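Long-range contacts in enterobactin synthetase component F-related protein (Vibrio cholerae serotype O1, PDB 4OXI), which is an adenylation-domain protein, AlmE, that binds glycyl-adenosine-5'-phosphate and probably uses ATP to activate glycine in a pathway that modifies lipopolysaccharide: residues Asp146-Leu155 and Arg168-Asp178; Val312-Thr323 and Leu344-Thr352. All coordinates share one frame; numbering follows the deposited sequence.

Contact 1: residues Asp146-Leu155 and Arg168-Asp178; sequences DSIMVDAQQL and RLHIYALPDVD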
loop_
_atom_site.group_PDB
_atom_site.type_symbol
_atom_site.label_atom_id
_atom_site.label_comp_id
_atom_site.label_asym_id
_atom_site.label_seq_id
_atom_site.Cartn_x
_atom_site.Cartn_y
_atom_site.Cartn_z
ATOM N N ASP A 146 -5.064 21.180 -0.126
ATOM C CA ASP A 146 -6.246 21.774 -0.736
ATOM C C ASP A 146 -6.260 21.579 -2.248
ATOM O O ASP A 146 -6.860 22.379 -2.960
ATOM C CB ASP A 146 -6.339 23.264 -0.399
ATOM C CG ASP A 146 -5.179 24.071 -0.964
ATOM O OD1 ASP A 146 -4.244 23.476 -1.561
ATOM O OD2 ASP A 146 -5.200 25.316 -0.807
ATOM N N SER A 147 -5.576 20.543 -2.736
ATOM C CA SER A 147 -5.496 20.287 -4.173
ATOM C C SER A 147 -5.875 18.848 -4.452
ATOM O O SER A 147 -5.373 17.930 -3.800
ATOM C CB SER A 147 -4.089 20.568 -4.694
ATOM O OG SER A 147 -3.730 21.921 -4.440
ATOM N N ILE A 148 -6.785 18.648 -5.400
ATOM C CA ILE A 148 -7.287 17.314 -5.675
ATOM C C ILE A 148 -7.303 17.008 -7.164
ATOM O O ILE A 148 -7.872 17.779 -7.960
ATOM C CB ILE A 148 -8.708 17.139 -5.138
ATOM C CG1 ILE A 148 -8.806 17.641 -3.702
ATOM C CG2 ILE A 148 -9.119 15.653 -5.176
ATOM C CD1 ILE A 148 -10.208 17.386 -3.079
ATOM N N MET A 149 -6.681 15.885 -7.533
ATOM C CA MET A 149 -6.741 15.389 -8.905
ATOM C C MET A 149 -7.940 14.476 -9.072
ATOM O O MET A 149 -8.108 13.507 -8.315
ATOM C CB MET A 149 -5.489 14.581 -9.246
ATOM C CG MET A 149 -5.462 14.126 -10.689
ATOM S SD MET A 149 -4.809 15.433 -11.730
ATOM C CE MET A 149 -4.988 14.673 -13.344
ATOM N N VAL A 150 -8.762 14.763 -10.074
ATOM C CA VAL A 150 -9.985 14.001 -10.283
ATOM C C VAL A 150 -10.017 13.487 -11.711
ATOM O O VAL A 150 -9.100 13.761 -12.497
ATOM C CB VAL A 150 -11.247 14.864 -9.987
ATOM C CG1 VAL A 150 -11.139 15.493 -8.610
ATOM C CG2 VAL A 150 -11.420 15.965 -11.039
ATOM N N ASP A 151 -11.067 12.735 -12.038
ATOM C CA ASP A 151 -11.363 12.333 -13.419
ATOM C C ASP A 151 -12.874 12.223 -13.560
ATOM O O ASP A 151 -13.591 12.397 -12.573
ATOM C CB ASP A 151 -10.708 10.993 -13.761
ATOM C CG ASP A 151 -11.167 9.856 -12.836
ATOM O OD1 ASP A 151 -12.321 9.861 -12.357
ATOM O OD2 ASP A 151 -10.366 8.932 -12.580
ATOM N N ALA A 152 -13.354 11.894 -14.755
ATOM C CA ALA A 152 -14.796 11.854 -15.026
ATOM C C ALA A 152 -15.581 10.905 -14.116
ATOM O O ALA A 152 -16.702 11.213 -13.711
ATOM C CB ALA A 152 -15.043 11.513 -16.489
ATOM N N GLN A 153 -14.994 9.764 -13.775
ATOM C CA GLN A 153 -15.681 8.786 -12.939
ATOM C C GLN A 153 -15.931 9.302 -11.510
ATOM O O GLN A 153 -16.860 8.854 -10.828
ATOM C CB GLN A 153 -14.900 7.455 -12.943
ATOM C CG GLN A 153 -15.222 6.511 -11.794
ATOM C CD GLN A 153 -14.455 5.183 -11.873
ATOM O OE1 GLN A 153 -13.892 4.838 -12.916
ATOM N NE2 GLN A 153 -14.439 4.435 -10.766
ATOM N N GLN A 154 -15.127 10.266 -11.061
ATOM C CA GLN A 154 -15.226 10.735 -9.671
ATOM C C GLN A 154 -16.022 12.038 -9.475
ATOM O O GLN A 154 -16.124 12.542 -8.355
ATOM C CB GLN A 154 -13.819 10.917 -9.090
ATOM C CG GLN A 154 -12.956 9.662 -9.162
ATOM C CD GLN A 154 -13.466 8.578 -8.237
ATOM O OE1 GLN A 154 -14.061 8.862 -7.195
ATOM N NE2 GLN A 154 -13.255 7.334 -8.616
ATOM N N LEU A 155 -16.562 12.600 -10.549
ATOM C CA LEU A 155 -17.225 13.900 -10.453
ATOM C C LEU A 155 -18.396 13.908 -9.469
ATOM O O LEU A 155 -18.607 14.887 -8.747
ATOM C CB LEU A 155 -17.682 14.384 -11.824
ATOM C CG LEU A 155 -16.559 14.686 -12.815
ATOM C CD1 LEU A 155 -17.126 15.274 -14.110
ATOM C CD2 LEU A 155 -15.512 15.607 -12.209
ATOM N N ARG A 168 -11.707 26.979 0.109
ATOM C CA ARG A 168 -11.513 26.863 -1.334
ATOM C C ARG A 168 -10.627 25.669 -1.684
ATOM O O ARG A 168 -9.485 25.582 -1.225
ATOM C CB ARG A 168 -10.892 28.147 -1.914
ATOM C CG ARG A 168 -10.550 28.056 -3.415
ATOM C CD ARG A 168 -10.283 29.438 -4.044
ATOM N NE ARG A 168 -11.423 30.343 -3.865
ATOM C CZ ARG A 168 -12.479 30.402 -4.683
ATOM N NH1 ARG A 168 -12.545 29.615 -5.757
ATOM N NH2 ARG A 168 -13.477 31.249 -4.425
ATOM N N LEU A 169 -11.147 24.753 -2.502
ATOM C CA LEU A 169 -10.345 23.625 -2.974
ATOM C C LEU A 169 -9.908 23.887 -4.404
ATOM O O LEU A 169 -10.597 24.576 -5.155
ATOM C CB LEU A 169 -11.133 22.316 -2.910
ATOM C CG LEU A 169 -11.483 21.811 -1.515
ATOM C CD1 LEU A 169 -12.228 20.486 -1.602
ATOM C CD2 LEU A 169 -10.221 21.675 -0.674
ATOM N N HIS A 170 -8.750 23.351 -4.772
ATOM C CA HIS A 170 -8.255 23.475 -6.134
ATOM C C HIS A 170 -8.278 22.120 -6.827
ATOM O O HIS A 170 -7.567 21.178 -6.433
ATOM C CB HIS A 170 -6.868 24.104 -6.124
ATOM C CG HIS A 170 -6.880 25.530 -5.667
ATOM N ND1 HIS A 170 -6.908 26.593 -6.548
ATOM C CD2 HIS A 170 -6.917 26.068 -4.422
ATOM C CE1 HIS A 170 -6.943 27.724 -5.863
ATOM N NE2 HIS A 170 -6.941 27.432 -4.574
ATOM N N ILE A 171 -9.133 22.031 -7.842
ATOM C CA ILE A 171 -9.464 20.778 -8.496
ATOM C C ILE A 171 -8.710 20.676 -9.812
ATOM O O ILE A 171 -8.767 21.598 -10.632
ATOM C CB ILE A 171 -10.960 20.729 -8.794
ATOM C CG1 ILE A 171 -11.761 21.068 -7.538
ATOM C CG2 ILE A 171 -11.359 19.374 -9.353
ATOM C CD1 ILE A 171 -11.509 20.132 -6.377
ATOM N N TYR A 172 -8.000 19.563 -10.020
ATOM C CA TYR A 172 -7.230 19.393 -11.239
ATOM C C TYR A 172 -7.776 18.244 -12.054
ATOM O O TYR A 172 -8.208 17.239 -11.499
ATOM C CB TYR A 172 -5.749 19.172 -10.922
ATOM C CG TYR A 172 -5.091 20.415 -10.389
ATOM C CD1 TYR A 172 -4.430 21.293 -11.238
ATOM C CD2 TYR A 172 -5.156 20.733 -9.037
ATOM C CE1 TYR A 172 -3.841 22.452 -10.754
ATOM C CE2 TYR A 172 -4.568 21.882 -8.549
ATOM C CZ TYR A 172 -3.919 22.736 -9.413
ATOM O OH TYR A 172 -3.329 23.881 -8.916
ATOM N N ALA A 173 -7.756 18.387 -13.374
ATOM C CA ALA A 173 -8.200 17.312 -14.256
ATOM C C ALA A 173 -7.535 17.445 -15.617
ATOM O O ALA A 173 -7.146 18.543 -16.013
ATOM C CB ALA A 173 -9.716 17.336 -14.392
ATOM N N LEU A 174 -7.387 16.326 -16.325
ATOM C CA LEU A 174 -6.888 16.353 -17.699
ATOM C C LEU A 174 -7.971 16.951 -18.621
ATOM O O LEU A 174 -9.141 17.006 -18.237
ATOM C CB LEU A 174 -6.484 14.940 -18.130
ATOM C CG LEU A 174 -5.391 14.303 -17.264
ATOM C CD1 LEU A 174 -5.252 12.820 -17.575
ATOM C CD2 LEU A 174 -4.059 15.022 -17.444
ATOM N N PRO A 175 -7.583 17.433 -19.819
ATOM C CA PRO A 175 -8.522 18.190 -20.660
ATOM C C PRO A 175 -9.741 17.413 -21.151
ATOM O O PRO A 175 -10.684 18.035 -21.634
ATOM C CB PRO A 175 -7.664 18.604 -21.862
ATOM C CG PRO A 175 -6.289 18.646 -21.341
ATOM C CD PRO A 175 -6.214 17.491 -20.362
ATOM N N ASP A 176 -9.743 16.092 -21.029
ATOM C CA ASP A 176 -10.892 15.317 -21.488
ATOM C C ASP A 176 -12.048 15.325 -20.482
ATOM O O ASP A 176 -13.114 14.767 -20.741
ATOM C CB ASP A 176 -10.480 13.874 -21.811
ATOM C CG ASP A 176 -10.171 13.052 -20.561
ATOM O OD1 ASP A 176 -9.321 13.476 -19.740
ATOM O OD2 ASP A 176 -10.788 11.974 -20.397
ATOM N N VAL A 177 -11.837 15.948 -19.330
ATOM C CA VAL A 177 -12.866 15.978 -18.299
ATOM C C VAL A 177 -13.634 17.290 -18.363
ATOM O O VAL A 177 -13.042 18.367 -18.253
ATOM C CB VAL A 177 -12.251 15.822 -16.900
ATOM C CG1 VAL A 177 -13.332 15.865 -15.853
ATOM C CG2 VAL A 177 -11.466 14.524 -16.807
ATOM N N ASP A 178 -14.946 17.211 -18.543
ATOM C CA ASP A 178 -15.743 18.426 -18.631
ATOM C C ASP A 178 -16.064 18.925 -17.229
ATOM O O ASP A 178 -16.941 18.387 -16.557
ATOM C CB ASP A 178 -17.029 18.211 -19.440
ATOM C CG ASP A 178 -17.813 19.518 -19.663
ATOM O OD1 ASP A 178 -17.220 20.617 -19.531
ATOM O OD2 ASP A 178 -19.020 19.447 -19.986
HETATM O O HOH W 1 -7.444 27.303 -0.870
HETATM O O HOH W 2 -8.308 13.984 -15.282
#
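Strands 147-149 and 170-173 are the two strands of a right-handed beta-alpha-beta crossover, and I148 is held through its backbone at both ends, its N by H170 O and its O by Y172 N. The bonds alternate in the parallel manner: H170 N donates to D146 O (2.8 Å), I148 N to H170 O, Y172 N to I148 O (2.7 Å, 170° at the hydrogen) and V150 N to Y172 O. On one face of the sheet M149 lies at about a right angle to Y172. Its CG stands anti to the backbone N (chi1 -176°) and the chain then bends at chi2, which brings SD to 3.9 Å from Y172 CB and carries CE on to L174 CG. On the other face I148 CD1 meets L169 CD1 (4.0 Å) and V150 CG2 meets I171 CG2 (3.8 Å). Beyond the strand ends, V177 CG2 packs against the backbone of D151 and A152, 3.8 Å from A152 N. One water joins D146 OD2 to R168 O; another takes the L174 N-H at 2.7 Å and donates to V150 O. The I148, L169 and I171 side chains lie under helix 155-164, the connection of the crossover, while M149 faces helices 78-95 and 108-119. Strands 99-102 and 190-193 flank the pair, and H192 from the latter stacks on Y172 and bonds H170 ND1.

Contact 2: residues Val312-Thr323 and Leu344-Thr352; sequences VIELALQRQTLT and LAEQWQQAT
I313 and W348 form the middle of a helix-helix packing in which the segments 312-318 and 344-352 cross at 65°, their axes 9.8 Å apart at closest approach. I313 is the bump of the first helix. Its CG1 branch comes to 3.6 Å from W348 CE3, on the benzo part of the indole, while CG2, anti to the backbone N, reaches the L344 carbonyl oxygen (3.6 Å) and L344 CD2. The isoleucine thus fills the hollow between L344 and W348, one turn apart on the second helix. W348 in turn sends its six-membered ring toward the first helix: CG is anti to the backbone N (chi1 -174°), V312 CG1 lies 4.1 Å from CZ3, and A316 CB meets the ring at its edge. L344 is the answering bump, its CD1 against the aliphatic CG of E314 (3.6 Å) and its CD2 against L317 CD1 (3.9 Å). The L317 and Q347 side chains cross at about a right angle.

After a Schellman motif with Q320 at positive phi, the chain turns back, and T321 OG1 and N both bond to A316 O. This return brings in L322, which fills the hollow between W348 and A351 and crosses the W348 side chain at about a right angle: its CD1 lies 3.9 Å from W348 CE3 while CD2 rests on the A351 methyl group (3.6 Å). T323 O touches that same methyl.

Around this core, F335 of strand 332-336 meets W348 edge-to-face and also touches I313, and S333 of the same strand bonds W348 NE1. I298 of helix 294-301 and V356 of strand 356-360 also touch the W348 side chain. S504 and S506 bind the E314 carboxylate, with S506 touching L344 too.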
loop_
_atom_site.group_PDB
_atom_site.type_symbol
_atom_site.label_atom_id
_atom_site.label_comp_id
_atom_site.label_asym_id
_atom_site.label_seq_id
_atom_site.Cartn_x
_atom_site.Cartn_y
_atom_site.Cartn_z
ATOM N N VAL A 312 -4.647 -13.702 -3.253
ATOM C CA VAL A 312 -4.843 -13.859 -4.684
ATOM C C VAL A 312 -4.650 -15.313 -5.134
ATOM O O VAL A 312 -5.354 -15.789 -6.025
ATOM C CB VAL A 312 -3.944 -12.875 -5.444
ATOM C CG1 VAL A 312 -3.629 -13.370 -6.846
ATOM C CG2 VAL A 312 -4.618 -11.501 -5.478
ATOM N N ILE A 313 -3.729 -16.028 -4.487
ATOM C CA ILE A 313 -3.464 -17.424 -4.837
ATOM C C ILE A 313 -4.652 -18.302 -4.479
ATOM O O ILE A 313 -5.038 -19.178 -5.251
ATOM C CB ILE A 313 -2.230 -17.979 -4.114
ATOM C CG1 ILE A 313 -1.005 -17.096 -4.382
ATOM C CG2 ILE A 313 -1.971 -19.429 -4.541
ATOM C CD1 ILE A 313 0.183 -17.392 -3.440
ATOM N N GLU A 314 -5.232 -18.067 -3.307
ATOM C CA GLU A 314 -6.377 -18.855 -2.870
ATOM C C GLU A 314 -7.546 -18.651 -3.808
ATOM O O GLU A 314 -8.221 -19.605 -4.204
ATOM C CB GLU A 314 -6.785 -18.468 -1.456
ATOM C CG GLU A 314 -5.909 -19.085 -0.398
ATOM C CD GLU A 314 -6.569 -19.058 0.963
ATOM O OE1 GLU A 314 -6.464 -20.067 1.702
ATOM O OE2 GLU A 314 -7.199 -18.029 1.283
ATOM N N LEU A 315 -7.776 -17.394 -4.161
ATOM C CA LEU A 315 -8.833 -17.037 -5.096
ATOM C C LEU A 315 -8.645 -17.722 -6.450
ATOM O O LEU A 315 -9.594 -18.264 -7.021
ATOM C CB LEU A 315 -8.865 -15.527 -5.272
ATOM C CG LEU A 315 -9.827 -14.976 -6.317
ATOM C CD1 LEU A 315 -11.252 -15.466 -6.066
ATOM C CD2 LEU A 315 -9.780 -13.462 -6.280
ATOM N N ALA A 316 -7.421 -17.697 -6.964
ATOM C CA ALA A 316 -7.150 -18.324 -8.247
ATOM C C ALA A 316 -7.430 -19.830 -8.185
ATOM O O ALA A 316 -7.897 -20.413 -9.165
ATOM C CB ALA A 316 -5.721 -18.053 -8.682
ATOM N N LEU A 317 -7.153 -20.443 -7.031
ATOM C CA LEU A 317 -7.427 -21.865 -6.812
ATOM C C LEU A 317 -8.917 -22.162 -6.727
ATOM O O LEU A 317 -9.380 -23.197 -7.224
ATOM C CB LEU A 317 -6.732 -22.367 -5.546
ATOM C CG LEU A 317 -5.230 -22.580 -5.709
ATOM C CD1 LEU A 317 -4.557 -22.851 -4.371
ATOM C CD2 LEU A 317 -4.971 -23.710 -6.689
ATOM N N GLN A 318 -9.664 -21.261 -6.093
ATOM C CA GLN A 318 -11.108 -21.426 -5.957
ATOM C C GLN A 318 -11.790 -21.403 -7.323
ATOM O O GLN A 318 -12.772 -22.110 -7.546
ATOM C CB GLN A 318 -11.698 -20.358 -5.021
ATOM C CG GLN A 318 -11.422 -20.634 -3.535
ATOM C CD GLN A 318 -11.489 -19.387 -2.645
ATOM O OE1 GLN A 318 -11.992 -18.332 -3.052
ATOM N NE2 GLN A 318 -10.970 -19.510 -1.421
ATOM N N ARG A 319 -11.253 -20.606 -8.241
ATOM C CA ARG A 319 -11.816 -20.503 -9.585
ATOM C C ARG A 319 -11.278 -21.560 -10.541
ATOM O O ARG A 319 -11.563 -21.509 -11.737
ATOM C CB ARG A 319 -11.519 -19.125 -10.170
ATOM C CG ARG A 319 -12.021 -17.980 -9.325
ATOM C CD ARG A 319 -11.442 -16.678 -9.825
ATOM N NE ARG A 319 -11.685 -16.514 -11.256
ATOM C CZ ARG A 319 -12.811 -16.016 -11.762
ATOM N NH1 ARG A 319 -12.956 -15.891 -13.077
ATOM N NH2 ARG A 319 -13.790 -15.639 -10.945
ATOM N N GLN A 320 -10.482 -22.492 -10.018
ATOM C CA GLN A 320 -9.892 -23.565 -10.820
ATOM C C GLN A 320 -9.089 -23.027 -12.012
ATOM O O GLN A 320 -9.268 -23.488 -13.136
ATOM C CB GLN A 320 -10.992 -24.524 -11.296
ATOM C CG GLN A 320 -12.055 -24.824 -10.223
ATOM C CD GLN A 320 -13.236 -25.640 -10.744
ATOM O OE1 GLN A 320 -13.120 -26.373 -11.732
ATOM N NE2 GLN A 320 -14.378 -25.514 -10.077
ATOM N N THR A 321 -8.210 -22.054 -11.764
ATOM C CA THR A 321 -7.432 -21.421 -12.832
ATOM C C THR A 321 -5.934 -21.625 -12.674
ATOM O O THR A 321 -5.147 -21.154 -13.499
ATOM C CB THR A 321 -7.684 -19.891 -12.915
ATOM O OG1 THR A 321 -7.496 -19.293 -11.621
ATOM C CG2 THR A 321 -9.080 -19.597 -13.410
ATOM N N LEU A 322 -5.538 -22.313 -11.612
ATOM C CA LEU A 322 -4.125 -22.435 -11.295
ATOM C C LEU A 322 -3.599 -23.818 -11.633
ATOM O O LEU A 322 -3.046 -24.502 -10.773
ATOM C CB LEU A 322 -3.892 -22.171 -9.805
ATOM C CG LEU A 322 -3.297 -20.843 -9.340
ATOM C CD1 LEU A 322 -2.621 -21.015 -7.981
ATOM C CD2 LEU A 322 -2.324 -20.277 -10.357
ATOM N N THR A 323 -3.753 -24.242 -12.875
ATOM C CA THR A 323 -3.232 -25.548 -13.249
ATOM C C THR A 323 -1.741 -25.415 -13.546
ATOM O O THR A 323 -1.274 -24.328 -13.888
ATOM C CB THR A 323 -3.987 -26.125 -14.450
ATOM O OG1 THR A 323 -3.730 -25.318 -15.600
ATOM C CG2 THR A 323 -5.483 -26.129 -14.173
ATOM N N LEU A 344 0.407 -22.945 -0.644
ATOM C CA LEU A 344 -0.050 -21.922 -1.582
ATOM C C LEU A 344 1.073 -21.515 -2.524
ATOM O O LEU A 344 0.883 -21.431 -3.738
ATOM C CB LEU A 344 -0.557 -20.690 -0.841
ATOM C CG LEU A 344 -1.937 -20.776 -0.208
ATOM C CD1 LEU A 344 -2.358 -19.381 0.230
ATOM C CD2 LEU A 344 -2.947 -21.387 -1.182
ATOM N N ALA A 345 2.252 -21.256 -1.968
ATOM C CA ALA A 345 3.348 -20.814 -2.804
ATOM C C ALA A 345 3.692 -21.920 -3.797
ATOM O O ALA A 345 4.041 -21.638 -4.950
ATOM C CB ALA A 345 4.552 -20.439 -1.968
ATOM N N GLU A 346 3.576 -23.175 -3.360
ATOM C CA GLU A 346 3.871 -24.310 -4.241
ATOM C C GLU A 346 2.912 -24.372 -5.424
ATOM O O GLU A 346 3.341 -24.540 -6.568
ATOM C CB GLU A 346 3.865 -25.640 -3.476
ATOM C CG GLU A 346 3.904 -26.888 -4.372
ATOM C CD GLU A 346 5.192 -27.027 -5.193
ATOM O OE1 GLU A 346 6.200 -26.347 -4.883
ATOM O OE2 GLU A 346 5.195 -27.828 -6.155
ATOM N N GLN A 347 1.620 -24.206 -5.159
ATOM C CA GLN A 347 0.641 -24.250 -6.235
ATOM C C GLN A 347 0.803 -23.088 -7.217
ATOM O O GLN A 347 0.576 -23.247 -8.413
ATOM C CB GLN A 347 -0.776 -24.317 -5.671
ATOM C CG GLN A 347 -1.124 -25.694 -5.122
ATOM C CD GLN A 347 -2.428 -25.705 -4.359
ATOM O OE1 GLN A 347 -2.465 -25.391 -3.164
ATOM N NE2 GLN A 347 -3.510 -26.069 -5.037
ATOM N N TRP A 348 1.208 -21.921 -6.724
ATOM C CA TRP A 348 1.405 -20.796 -7.624
ATOM C C TRP A 348 2.655 -21.053 -8.456
ATOM O O TRP A 348 2.661 -20.802 -9.663
ATOM C CB TRP A 348 1.513 -19.471 -6.855
ATOM C CG TRP A 348 1.572 -18.247 -7.752
ATOM C CD1 TRP A 348 2.688 -17.676 -8.287
ATOM C CD2 TRP A 348 0.463 -17.458 -8.201
ATOM N NE1 TRP A 348 2.344 -16.569 -9.042
ATOM C CE2 TRP A 348 0.981 -16.416 -9.003
ATOM C CE3 TRP A 348 -0.922 -17.523 -7.994
ATOM C CZ2 TRP A 348 0.166 -15.453 -9.604
ATOM C CZ3 TRP A 348 -1.735 -16.568 -8.597
ATOM C CH2 TRP A 348 -1.188 -15.549 -9.391
ATOM N N GLN A 349 3.703 -21.574 -7.818
ATOM C CA GLN A 349 4.953 -21.838 -8.532
ATOM C C GLN A 349 4.814 -22.936 -9.603
ATOM O O GLN A 349 5.474 -22.881 -10.644
ATOM C CB GLN A 349 6.099 -22.160 -7.560
ATOM C CG GLN A 349 7.437 -22.407 -8.274
ATOM C CD GLN A 349 8.635 -22.155 -7.380
ATOM O OE1 GLN A 349 8.977 -22.982 -6.524
ATOM N NE2 GLN A 349 9.283 -21.006 -7.569
ATOM N N GLN A 350 3.952 -23.922 -9.362
ATOM C CA GLN A 350 3.693 -24.945 -10.378
ATOM C C GLN A 350 3.039 -24.341 -11.611
ATOM O O GLN A 350 3.282 -24.790 -12.733
ATOM C CB GLN A 350 2.832 -26.081 -9.819
ATOM C CG GLN A 350 3.617 -27.096 -8.982
ATOM C CD GLN A 350 4.758 -27.746 -9.761
ATOM O OE1 GLN A 350 4.527 -28.593 -10.632
ATOM N NE2 GLN A 350 5.996 -27.343 -9.461
ATOM N N ALA A 351 2.213 -23.316 -11.413
ATOM C CA ALA A 351 1.581 -22.647 -12.554
ATOM C C ALA A 351 2.582 -21.830 -13.344
ATOM O O ALA A 351 2.519 -21.801 -14.569
ATOM C CB ALA A 351 0.431 -21.773 -12.106
ATOM N N THR A 352 3.500 -21.151 -12.657
ATOM C CA THR A 352 4.445 -20.293 -13.374
ATOM C C THR A 352 5.727 -21.038 -13.747
ATOM O O THR A 352 6.401 -20.659 -14.702
ATOM C CB THR A 352 4.848 -19.012 -12.559
ATOM O OG1 THR A 352 5.673 -19.380 -11.443
ATOM C CG2 THR A 352 3.620 -18.252 -12.061
#

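From the N terminus, the chain first reaches contact 1, where strand 147-149 leads through helix 155-164 back to strand 170-173, closing a short loop within the five-stranded parallel sheet. Contact 2 opens only later. Leaving helix 311-318, the chain runs through strand 332-336 before helix 342-352 returns to pack against the first, joining the two helices on the mixed sheet that includes strands 305-308, 332-336 and 356-360. The loops therefore follow in series, neither nested nor crossed. The contacts themselves do not touch: their centres lie 39 Å apart and their nearest atoms about 19 Å. In contact 2 the I313 side chain is about 11 Å from the bound glycyl-adenosine-5'-phosphate, too far to touch it.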